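Local structure of importin-95 (4XRI) at residues V335-A347 with D389-G401. The protein is an importin-beta nuclear transport receptor that carries protein cargo into the nucleus and probably binds a small GTPase. The protein carries 2 engineered substitutions. Residues are numbered along the deposited sequence; the frame is centred on the assembly and turned at random.
Sequences VLLQLLTKQDEDA and DWHFRDAAVSAFG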
loop_
_atom_site.group_PDB
_atom_site.type_symbol
_atom_site.label_atom_id
_atom_site.label_comp_id
_atom_site.label_asym_id
_atom_site.label_seq_id
_atom_site.Cartn_x
_atom_site.Cartn_y
_atom_site.Cartn_z
ATOM N N VAL A 335 -10.794 4.131 -28.542
ATOM C CA VAL A 335 -11.745 3.169 -27.994
ATOM C C VAL A 335 -11.979 3.431 -26.510
ATOM O O VAL A 335 -13.113 3.371 -26.030
ATOM C CB VAL A 335 -11.262 1.716 -28.191
ATOM C CG1 VAL A 335 -12.161 0.748 -27.442
ATOM C CG2 VAL A 335 -11.224 1.368 -29.671
ATOM N N LEU A 336 -10.898 3.727 -25.793
ATOM C CA LEU A 336 -10.980 4.056 -24.373
ATOM C C LEU A 336 -11.864 5.274 -24.139
ATOM O O LEU A 336 -12.706 5.281 -23.242
ATOM C CB LEU A 336 -9.585 4.307 -23.799
ATOM C CG LEU A 336 -8.721 3.071 -23.557
ATOM C CD1 LEU A 336 -7.324 3.487 -23.139
ATOM C CD2 LEU A 336 -9.365 2.189 -22.502
ATOM N N LEU A 337 -11.657 6.303 -24.955
ATOM C CA LEU A 337 -12.445 7.527 -24.885
ATOM C C LEU A 337 -13.920 7.246 -25.134
ATOM O O LEU A 337 -14.794 7.828 -24.493
ATOM C CB LEU A 337 -11.922 8.549 -25.897
ATOM C CG LEU A 337 -10.474 8.975 -25.643
ATOM C CD1 LEU A 337 -9.900 9.739 -26.820
ATOM C CD2 LEU A 337 -10.397 9.808 -24.378
ATOM N N GLN A 338 -14.185 6.345 -26.074
ATOM C CA GLN A 338 -15.546 5.930 -26.386
ATOM C C GLN A 338 -16.180 5.232 -25.184
ATOM O O GLN A 338 -17.372 5.394 -24.910
ATOM C CB GLN A 338 -15.552 5.007 -27.607
ATOM C CG GLN A 338 -16.832 5.050 -28.416
ATOM C CD GLN A 338 -16.780 4.134 -29.623
ATOM O OE1 GLN A 338 -15.955 3.222 -29.689
ATOM N NE2 GLN A 338 -17.661 4.376 -30.589
ATOM N N LEU A 339 -15.370 4.461 -24.466
ATOM C CA LEU A 339 -15.842 3.727 -23.297
ATOM C C LEU A 339 -16.118 4.651 -22.117
ATOM O O LEU A 339 -16.863 4.295 -21.205
ATOM C CB LEU A 339 -14.826 2.659 -22.891
ATOM C CG LEU A 339 -14.715 1.451 -23.822
ATOM C CD1 LEU A 339 -13.629 0.505 -23.340
ATOM C CD2 LEU A 339 -16.056 0.732 -23.919
ATOM N N LEU A 340 -15.512 5.834 -22.136
ATOM C CA LEU A 340 -15.769 6.831 -21.104
ATOM C C LEU A 340 -17.221 7.295 -21.157
ATOM O O LEU A 340 -17.774 7.738 -20.152
ATOM C CB LEU A 340 -14.831 8.033 -21.252
ATOM C CG LEU A 340 -13.353 7.836 -20.898
ATOM C CD1 LEU A 340 -12.628 9.171 -20.858
ATOM C CD2 LEU A 340 -13.201 7.102 -19.570
ATOM N N THR A 341 -17.836 7.178 -22.332
ATOM C CA THR A 341 -19.213 7.619 -22.525
ATOM C C THR A 341 -20.224 6.558 -22.094
ATOM O O THR A 341 -21.428 6.734 -22.271
ATOM C CB THR A 341 -19.490 7.987 -23.996
ATOM O OG1 THR A 341 -19.554 6.794 -24.788
ATOM C CG2 THR A 341 -18.398 8.896 -24.540
ATOM N N LYS A 342 -19.734 5.465 -21.521
ATOM C CA LYS A 342 -20.608 4.380 -21.090
ATOM C C LYS A 342 -20.852 4.406 -19.584
ATOM O O LYS A 342 -20.936 3.353 -18.950
ATOM C CB LYS A 342 -20.018 3.025 -21.491
ATOM C CG LYS A 342 -19.672 2.900 -22.964
ATOM C CD LYS A 342 -20.879 3.149 -23.853
ATOM C CE LYS A 342 -20.528 2.932 -25.319
ATOM N NZ LYS A 342 -21.626 3.352 -26.235
ATOM N N GLN A 343 -20.965 5.601 -19.012
ATOM C CA GLN A 343 -21.182 5.726 -17.573
ATOM C C GLN A 343 -22.531 5.153 -17.168
ATOM O O GLN A 343 -23.507 5.245 -17.909
ATOM C CB GLN A 343 -21.100 7.188 -17.119
ATOM C CG GLN A 343 -19.911 7.964 -17.639
ATOM C CD GLN A 343 -20.240 8.745 -18.892
ATOM O OE1 GLN A 343 -20.967 8.267 -19.760
ATOM N NE2 GLN A 343 -19.709 9.959 -18.991
ATOM N N ASP A 344 -22.570 4.554 -15.985
ATOM C CA ASP A 344 -23.828 4.156 -15.374
ATOM C C ASP A 344 -24.073 5.049 -14.169
ATOM O O ASP A 344 -23.432 4.895 -13.131
ATOM C CB ASP A 344 -23.807 2.681 -14.966
ATOM C CG ASP A 344 -25.192 2.144 -14.652
ATOM O OD1 ASP A 344 -26.133 2.953 -14.507
ATOM O OD2 ASP A 344 -25.340 0.909 -14.550
ATOM N N GLU A 345 -24.999 5.987 -14.320
ATOM C CA GLU A 345 -25.280 6.972 -13.284
ATOM C C GLU A 345 -25.854 6.330 -12.025
ATOM O O GLU A 345 -25.697 6.855 -10.922
ATOM C CB GLU A 345 -26.241 8.043 -13.812
ATOM C CG GLU A 345 -27.556 7.506 -14.374
ATOM C CD GLU A 345 -27.417 6.926 -15.773
ATOM O OE1 GLU A 345 -26.280 6.864 -16.288
ATOM O OE2 GLU A 345 -28.448 6.529 -16.357
ATOM N N ASP A 346 -26.510 5.187 -12.194
ATOM C CA ASP A 346 -27.125 4.484 -11.074
ATOM C C ASP A 346 -26.105 3.701 -10.253
ATOM O O ASP A 346 -26.235 3.590 -9.035
ATOM C CB ASP A 346 -28.214 3.534 -11.575
ATOM C CG ASP A 346 -29.369 4.263 -12.226
ATOM O OD1 ASP A 346 -29.700 5.378 -11.773
ATOM O OD2 ASP A 346 -29.946 3.721 -13.193
ATOM N N ALA A 347 -25.096 3.165 -10.936
ATOM C CA ALA A 347 -24.125 2.249 -10.337
ATOM C C ALA A 347 -23.489 2.788 -9.056
ATOM O O ALA A 347 -23.292 3.994 -8.904
ATOM C CB ALA A 347 -23.042 1.910 -11.350
ATOM N N ASP A 389 -25.607 15.252 -25.027
ATOM C CA ASP A 389 -25.588 14.129 -24.102
ATOM C C ASP A 389 -24.524 14.363 -23.035
ATOM O O ASP A 389 -23.350 14.550 -23.351
ATOM C CB ASP A 389 -25.318 12.819 -24.851
ATOM C CG ASP A 389 -25.555 11.587 -23.993
ATOM O OD1 ASP A 389 -25.642 10.480 -24.564
ATOM O OD2 ASP A 389 -25.667 11.719 -22.756
ATOM N N TRP A 390 -24.938 14.343 -21.772
ATOM C CA TRP A 390 -24.021 14.593 -20.665
ATOM C C TRP A 390 -22.934 13.523 -20.577
ATOM O O TRP A 390 -21.858 13.772 -20.037
ATOM C CB TRP A 390 -24.782 14.674 -19.341
ATOM C CG TRP A 390 -25.382 13.375 -18.907
ATOM C CD1 TRP A 390 -26.646 12.931 -19.160
ATOM C CD2 TRP A 390 -24.740 12.346 -18.142
ATOM N NE1 TRP A 390 -26.833 11.690 -18.601
ATOM C CE2 TRP A 390 -25.678 11.309 -17.970
ATOM C CE3 TRP A 390 -23.465 12.203 -17.587
ATOM C CZ2 TRP A 390 -25.381 10.143 -17.267
ATOM C CZ3 TRP A 390 -23.171 11.045 -16.889
ATOM C CH2 TRP A 390 -24.126 10.030 -16.735
ATOM N N HIS A 391 -23.226 12.333 -21.100
ATOM C CA HIS A 391 -22.245 11.251 -21.157
ATOM C C HIS A 391 -20.967 11.701 -21.850
ATOM O O HIS A 391 -19.862 11.389 -21.409
ATOM C CB HIS A 391 -22.815 10.031 -21.889
ATOM C CG HIS A 391 -23.943 9.358 -21.173
ATOM N ND1 HIS A 391 -25.262 9.722 -21.347
ATOM C CD2 HIS A 391 -23.951 8.332 -20.289
ATOM C CE1 HIS A 391 -26.030 8.954 -20.598
ATOM N NE2 HIS A 391 -25.260 8.101 -19.944
ATOM N N PHE A 392 -21.133 12.442 -22.941
ATOM C CA PHE A 392 -20.014 12.854 -23.775
ATOM C C PHE A 392 -19.297 14.084 -23.228
ATOM O O PHE A 392 -18.080 14.205 -23.360
ATOM C CB PHE A 392 -20.498 13.119 -25.201
ATOM C CG PHE A 392 -20.842 11.871 -25.964
ATOM C CD1 PHE A 392 -19.965 11.357 -26.904
ATOM C CD2 PHE A 392 -22.033 11.203 -25.730
ATOM C CE1 PHE A 392 -20.273 10.207 -27.604
ATOM C CE2 PHE A 392 -22.346 10.051 -26.426
ATOM C CZ PHE A 392 -21.466 9.553 -27.365
ATOM N N ARG A 393 -20.048 14.997 -22.619
ATOM C CA ARG A 393 -19.443 16.147 -21.956
ATOM C C ARG A 393 -18.614 15.679 -20.767
ATOM O O ARG A 393 -17.475 16.112 -20.581
ATOM C CB ARG A 393 -20.506 17.148 -21.497
ATOM C CG ARG A 393 -21.304 17.779 -22.627
ATOM C CD ARG A 393 -21.959 19.079 -22.184
ATOM N NE ARG A 393 -22.829 18.902 -21.025
ATOM C CZ ARG A 393 -24.073 18.439 -21.085
ATOM N NH1 ARG A 393 -24.596 18.094 -22.253
ATOM N NH2 ARG A 393 -24.790 18.316 -19.978
ATOM N N ASP A 394 -19.201 14.790 -19.972
ATOM C CA ASP A 394 -18.519 14.199 -18.830
ATOM C C ASP A 394 -17.273 13.448 -19.277
ATOM O O ASP A 394 -16.222 13.541 -18.645
ATOM C CB ASP A 394 -19.454 13.257 -18.070
ATOM C CG ASP A 394 -18.784 12.616 -16.871
ATOM O OD1 ASP A 394 -18.733 13.263 -15.806
ATOM O OD2 ASP A 394 -18.316 11.464 -16.992
ATOM N N ALA A 395 -17.397 12.702 -20.370
ATOM C CA ALA A 395 -16.269 11.963 -20.926
ATOM C C ALA A 395 -15.162 12.914 -21.361
ATOM O O ALA A 395 -13.977 12.648 -21.154
ATOM C CB ALA A 395 -16.720 11.108 -22.096
ATOM N N ALA A 396 -15.568 14.034 -21.953
ATOM C CA ALA A 396 -14.629 15.011 -22.491
ATOM C C ALA A 396 -13.766 15.635 -21.397
ATOM O O ALA A 396 -12.542 15.684 -21.520
ATOM C CB ALA A 396 -15.378 16.096 -23.254
ATOM N N VAL A 397 -14.405 16.116 -20.333
ATOM C CA VAL A 397 -13.675 16.731 -19.229
ATOM C C VAL A 397 -12.840 15.688 -18.488
ATOM O O VAL A 397 -11.723 15.973 -18.059
ATOM C CB VAL A 397 -14.623 17.447 -18.233
ATOM C CG1 VAL A 397 -15.290 18.635 -18.906
ATOM C CG2 VAL A 397 -15.666 16.494 -17.683
ATOM N N SER A 398 -13.381 14.479 -18.357
ATOM C CA SER A 398 -12.672 13.383 -17.703
ATOM C C SER A 398 -11.378 13.076 -18.438
ATOM O O SER A 398 -10.309 12.982 -17.830
ATOM C CB SER A 398 -13.544 12.127 -17.639
ATOM O OG SER A 398 -14.650 12.313 -16.774
ATOM N N ALA A 399 -11.490 12.924 -19.754
ATOM C CA ALA A 399 -10.342 12.632 -20.603
ATOM C C ALA A 399 -9.262 13.695 -20.468
ATOM O O ALA A 399 -8.080 13.380 -20.371
ATOM C CB ALA A 399 -10.780 12.513 -22.055
ATOM N N PHE A 400 -9.689 14.955 -20.463
ATOM C CA PHE A 400 -8.782 16.092 -20.370
ATOM C C PHE A 400 -7.946 16.023 -19.096
ATOM O O PHE A 400 -6.719 16.134 -19.134
ATOM C CB PHE A 400 -9.566 17.402 -20.409
ATOM C CG PHE A 400 -8.714 18.606 -20.665
ATOM C CD1 PHE A 400 -8.586 19.597 -19.710
ATOM C CD2 PHE A 400 -8.044 18.749 -21.867
ATOM C CE1 PHE A 400 -7.806 20.715 -19.952
ATOM C CE2 PHE A 400 -7.262 19.858 -22.115
ATOM C CZ PHE A 400 -7.142 20.845 -21.155
ATOM N N GLY A 401 -8.620 15.826 -17.969
ATOM C CA GLY A 401 -7.939 15.680 -16.698
ATOM C C GLY A 401 -7.084 14.429 -16.652
ATOM O O GLY A 401 -6.015 14.427 -16.046
#
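Gln-343 pins the loop after helix 324-340 to the start of helix 390-402. Its NE2 gives two nearly straight hydrogen bonds, both close to the amide plane. One goes to His-391 O at 2.8 Å, on a lone pair of a carbonyl that also accepts from Ala-395 N. The other reaches Asp-394 OD2 at 2.9 Å, on the anti side, tilted out of the carboxylate plane; Asp-394 OD1 is held by Ser-437. A bend at chi2 (95°) turns the amide toward the start of the helix, with OE1 at the edge of the His-391 ring. A leucine here would probably leave Asp-394 OD2 and His-391 O without this shared donor and let the loop drift. Thr-341 OG1 donates a hydrogen bond back to Gln-338 O at 2.6 Å. Its CG2 lies over one face of Phe-392, a CH-pi contact 3.9 Å from the ring centroid. The same methyl touches Ala-395 CB. Further along, Leu-340 CB packs on Ala-395 CB at 3.7 Å, and Leu-337 CD2 meets Ala-399 CB at 3.6 Å. The axes of helical segments 335-340 and 390-401 come within 9.2 Å and cross at 130°. Helices stacked side by side in this way are characteristic of the HEAT-repeat solenoid of importin beta.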